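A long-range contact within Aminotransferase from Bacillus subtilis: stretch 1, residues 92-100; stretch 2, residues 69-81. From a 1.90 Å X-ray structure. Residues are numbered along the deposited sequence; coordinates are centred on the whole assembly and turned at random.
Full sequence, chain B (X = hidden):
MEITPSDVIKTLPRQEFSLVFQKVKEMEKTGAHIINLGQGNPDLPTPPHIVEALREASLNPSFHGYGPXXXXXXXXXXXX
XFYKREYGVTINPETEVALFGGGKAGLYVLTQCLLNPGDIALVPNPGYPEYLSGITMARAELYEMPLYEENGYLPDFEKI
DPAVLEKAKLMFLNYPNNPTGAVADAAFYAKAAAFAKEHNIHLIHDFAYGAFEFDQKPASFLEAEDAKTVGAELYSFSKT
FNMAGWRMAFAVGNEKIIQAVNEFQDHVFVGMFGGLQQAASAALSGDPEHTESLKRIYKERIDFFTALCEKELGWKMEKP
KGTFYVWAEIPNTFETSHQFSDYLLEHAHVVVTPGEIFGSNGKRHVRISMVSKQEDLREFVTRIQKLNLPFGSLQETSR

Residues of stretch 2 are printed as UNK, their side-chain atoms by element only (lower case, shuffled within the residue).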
# COMPACT_ATOMS: atom_id res chain seq x y z
N ASN B 92 17.17 14.66 9.11
CA ASN B 92 17.91 13.45 9.43
C ASN B 92 17.36 12.25 8.64
O ASN B 92 16.29 11.80 8.93
CB ASN B 92 17.83 13.12 10.93
CG ASN B 92 18.81 12.03 11.34
OD1 ASN B 92 19.19 11.16 10.53
ND2 ASN B 92 19.24 12.06 12.61
N PRO B 93 18.12 11.72 7.66
CA PRO B 93 17.52 10.66 6.84
C PRO B 93 17.18 9.40 7.60
O PRO B 93 16.32 8.63 7.18
CB PRO B 93 18.59 10.39 5.76
CG PRO B 93 19.86 10.97 6.28
CD PRO B 93 19.46 12.11 7.15
N GLU B 94 17.87 9.17 8.72
CA GLU B 94 17.73 7.91 9.43
C GLU B 94 16.55 7.95 10.39
O GLU B 94 16.06 6.92 10.75
CB GLU B 94 19.07 7.53 10.12
CG GLU B 94 20.21 7.38 9.11
CD GLU B 94 21.47 6.71 9.65
OE1 GLU B 94 21.37 5.70 10.37
OE2 GLU B 94 22.58 7.19 9.35
N THR B 95 16.12 9.15 10.81
CA THR B 95 15.07 9.27 11.78
C THR B 95 13.85 10.05 11.31
O THR B 95 12.82 9.92 11.90
CB THR B 95 15.52 9.96 13.08
OG1 THR B 95 15.89 11.29 12.79
CG2 THR B 95 16.72 9.21 13.72
N GLU B 96 13.98 10.87 10.27
CA GLU B 96 12.90 11.82 9.98
C GLU B 96 12.22 11.59 8.61
O GLU B 96 11.54 12.46 8.13
CB GLU B 96 13.43 13.23 10.07
CG GLU B 96 13.81 13.61 11.49
CD GLU B 96 14.40 15.04 11.63
OE1 GLU B 96 15.22 15.48 10.78
OE2 GLU B 96 14.06 15.71 12.65
N VAL B 97 12.42 10.44 8.03
CA VAL B 97 11.84 10.13 6.71
C VAL B 97 11.13 8.80 6.74
O VAL B 97 11.66 7.82 7.21
CB VAL B 97 12.94 10.07 5.63
CG1 VAL B 97 12.33 9.82 4.24
CG2 VAL B 97 13.76 11.37 5.64
N ALA B 98 9.93 8.76 6.15
CA ALA B 98 9.25 7.53 5.90
C ALA B 98 8.71 7.53 4.47
O ALA B 98 8.31 8.57 3.99
CB ALA B 98 8.12 7.31 6.87
N LEU B 99 8.71 6.35 3.83
CA LEU B 99 8.22 6.15 2.46
C LEU B 99 6.82 5.60 2.42
O LEU B 99 6.42 4.79 3.27
CB LEU B 99 9.14 5.16 1.71
CG LEU B 99 10.63 5.35 1.91
CD1 LEU B 99 11.42 4.35 1.09
CD2 LEU B 99 11.00 6.74 1.50
N PHE B 100 6.09 5.98 1.38
CA PHE B 100 4.72 5.55 1.19
C PHE B 100 4.48 5.14 -0.28
O PHE B 100 5.12 5.67 -1.16
CB PHE B 100 3.77 6.73 1.45
CG PHE B 100 3.71 7.19 2.87
CD1 PHE B 100 3.38 6.31 3.88
CD2 PHE B 100 4.01 8.49 3.20
CE1 PHE B 100 3.30 6.75 5.20
CE2 PHE B 100 3.97 8.92 4.51
CZ PHE B 100 3.58 8.04 5.51
N UNK B 69 12.41 -3.21 5.51
CA UNK B 69 11.03 -2.88 5.74
C UNK B 69 10.78 -1.38 5.49
O UNK B 69 9.74 -1.00 5.05
c UNK B 69 10.81 -5.67 6.64
c UNK B 69 9.71 -7.32 7.97
c UNK B 69 10.27 -4.64 7.43
c UNK B 69 10.51 -7.00 6.90
c UNK B 69 9.48 -5.00 8.53
c UNK B 69 9.19 -6.33 8.79
c UNK B 69 10.60 -3.20 7.18
N UNK B 70 11.74 -0.55 5.82
CA UNK B 70 11.50 0.89 5.86
C UNK B 70 12.07 1.61 4.65
O UNK B 70 12.07 2.86 4.61
c UNK B 70 11.86 1.16 9.68
c UNK B 70 12.05 1.43 7.17
c UNK B 70 11.23 0.87 12.03
n UNK B 70 11.05 0.57 10.75
n UNK B 70 12.19 1.74 12.35
n UNK B 70 10.46 0.33 12.96
c UNK B 70 11.45 0.63 8.37
N UNK B 71 12.54 0.84 3.68
CA UNK B 71 13.11 1.42 2.46
C UNK B 71 14.59 1.41 2.49
O UNK B 71 15.20 1.19 3.53
N UNK B 72 15.20 1.68 1.35
CA UNK B 72 16.64 1.71 1.25
C UNK B 72 17.24 3.04 1.75
O UNK B 72 16.75 4.11 1.46
c UNK B 72 18.06 -2.27 -0.31
c UNK B 72 17.07 1.40 -0.16
c UNK B 72 17.06 -0.05 -0.51
o UNK B 72 17.05 -4.08 -1.45
c UNK B 72 16.09 -0.59 -1.29
c UNK B 72 16.07 -1.93 -1.59
c UNK B 72 18.07 -0.91 -0.03
c UNK B 72 17.06 -2.77 -1.13
N UNK B 73 18.33 2.97 2.51
CA UNK B 73 18.97 4.21 2.99
C UNK B 73 19.34 5.20 1.86
O UNK B 73 19.27 6.39 2.10
c UNK B 73 20.25 3.71 3.71
c UNK B 73 19.87 2.35 4.19
c UNK B 73 19.01 1.77 3.08
N UNK B 74 19.66 4.71 0.66
CA UNK B 74 20.09 5.60 -0.42
C UNK B 74 18.93 6.55 -0.83
O UNK B 74 19.16 7.64 -1.22
c UNK B 74 18.66 1.87 -3.02
c UNK B 74 17.76 2.51 -3.86
c UNK B 74 18.70 4.64 -3.32
c UNK B 74 19.59 2.63 -2.34
c UNK B 74 20.64 4.86 -1.66
c UNK B 74 17.78 3.91 -3.99
c UNK B 74 19.61 4.03 -2.43
N UNK B 75 17.70 6.09 -0.71
CA UNK B 75 16.55 6.96 -1.03
C UNK B 75 16.28 7.98 0.06
O UNK B 75 16.01 9.14 -0.20
c UNK B 75 15.29 6.09 -1.31
c UNK B 75 14.24 7.95 -2.60
c UNK B 75 12.86 5.93 -1.96
c UNK B 75 14.01 6.87 -1.55
N UNK B 76 16.40 7.56 1.32
CA UNK B 76 16.21 8.48 2.43
C UNK B 76 17.29 9.59 2.43
O UNK B 76 17.03 10.73 2.74
c UNK B 76 15.15 5.94 5.12
c UNK B 76 13.89 5.21 5.43
c UNK B 76 16.19 7.68 3.72
n UNK B 76 14.14 4.38 6.62
c UNK B 76 15.00 6.73 3.82
N UNK B 77 18.50 9.23 2.05
CA UNK B 77 19.57 10.19 1.83
C UNK B 77 19.24 11.14 0.66
O UNK B 77 19.48 12.34 0.75
c UNK B 77 22.21 7.46 2.59
o UNK B 77 22.82 7.26 1.50
c UNK B 77 20.91 9.48 1.60
c UNK B 77 21.44 8.77 2.84
o UNK B 77 22.24 6.58 3.50
N UNK B 78 18.67 10.63 -0.42
CA UNK B 78 18.27 11.50 -1.57
C UNK B 78 17.19 12.47 -1.14
O UNK B 78 17.21 13.64 -1.50
c UNK B 78 17.81 10.67 -2.75
N UNK B 79 16.27 12.00 -0.30
CA UNK B 79 15.22 12.84 0.23
C UNK B 79 15.82 13.95 1.09
O UNK B 79 15.49 15.14 0.91
c UNK B 79 12.54 10.07 0.62
c UNK B 79 13.27 12.88 1.85
c UNK B 79 14.20 12.00 1.01
c UNK B 79 13.40 11.15 0.00
N UNK B 80 16.76 13.60 1.96
CA UNK B 80 17.37 14.66 2.81
C UNK B 80 18.11 15.69 1.94
O UNK B 80 17.99 16.90 2.18
c UNK B 80 18.27 14.06 3.89
N UNK B 81 18.86 15.22 0.94
CA UNK B 81 19.62 16.09 0.05
C UNK B 81 18.65 16.99 -0.75
O UNK B 81 18.89 18.17 -0.91
c UNK B 81 20.48 15.28 -0.89
O HOH W 1 9.65 4.08 5.28
O HOH W 2 11.28 5.07 7.56

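Position 69 has seven side-chain carbons: one link carbon, then a six-membered ring of carbon alone. No oxygen follows, so this is F69. It lies out of reach of stretch 1.

Position 70 has three carbons, a nitrogen, then a carbon carrying two more nitrogens. This is a guanidinium, and the residue is R70. The nearest side-chain approach is CB of R70 to O of V97, 6.4 Å, but the backbone comes closer: O of R70 is 3.9 Å from CD1 of L99. A water also joins them. It donates to O of R70 (2.8 Å) and accepts from N of L99 (2.9 Å).

Position 71 has no side-chain atoms, so it is G71. Its CA lies 3.6 Å from CD1 of L99. An ideal CB here would sit 2.2 Å from CD1 of L99, a clash. Its phi/psi of 101/168 would also jam a CB against the carbonyl O of R70.

Position 72 has one carbon, then a six-carbon ring bearing one oxygen. This is Y72. Its CB points away from stretch 1. It takes the N-cap position, and its O accepts a hydrogen bond from N of position 75 at 3.1 Å.

Position 73 has three carbons that close a ring onto the backbone N. Only proline does this: P73. It opens the helix and makes no contact with stretch 1.

Position 74 has a link carbon and a six-carbon ring without oxygen, so it is F74. It is out of reach.

Position 75 has four carbons, forked at the second, which gives L75. Its CB points sideways, yet the end comes nearer: CD2 of L75 packs 3.7 Å from CD1 of L99.

Position 76 has four carbons in a row ending in nitrogen: K76. The chain is extended beyond its m chi1. CB of P93 lies 3.4 Å from O of K76, and CG1 of V97 lies 4.1 Å from CG of K76. NZ of K76 donates to a water at 3.1 Å, and that water donates to O of V97 at 2.8 Å.

Position 77 has three carbons, the third carrying two oxygens. It is E77. Its CB points away, but CG of P93 still lies 4.4 Å from CG of E77.

Position 78 has one carbon, A78, pointing away.

Position 79 has four carbons, forked at the first, with one arm two carbons long. This is I79. Its CD1 packs 3.6 Å from CG1 of V97 and 3.8 Å from CD2 of L99.

Position 80 has one carbon, A80. Its CB lies 4.0 Å from CD of P93.

Position 81 also has one carbon, A81, out of reach.

The contact is mainly apolar packing and buries 475 Å². V97 and L99 point toward the helix, while A98 between them points away, as expected in a strand. P93 rests on the helix backbone. No direct hydrogen bond crosses; the two waters supply the polar links.

Stretch 2 69-81: FRGYPFLKEAIAA
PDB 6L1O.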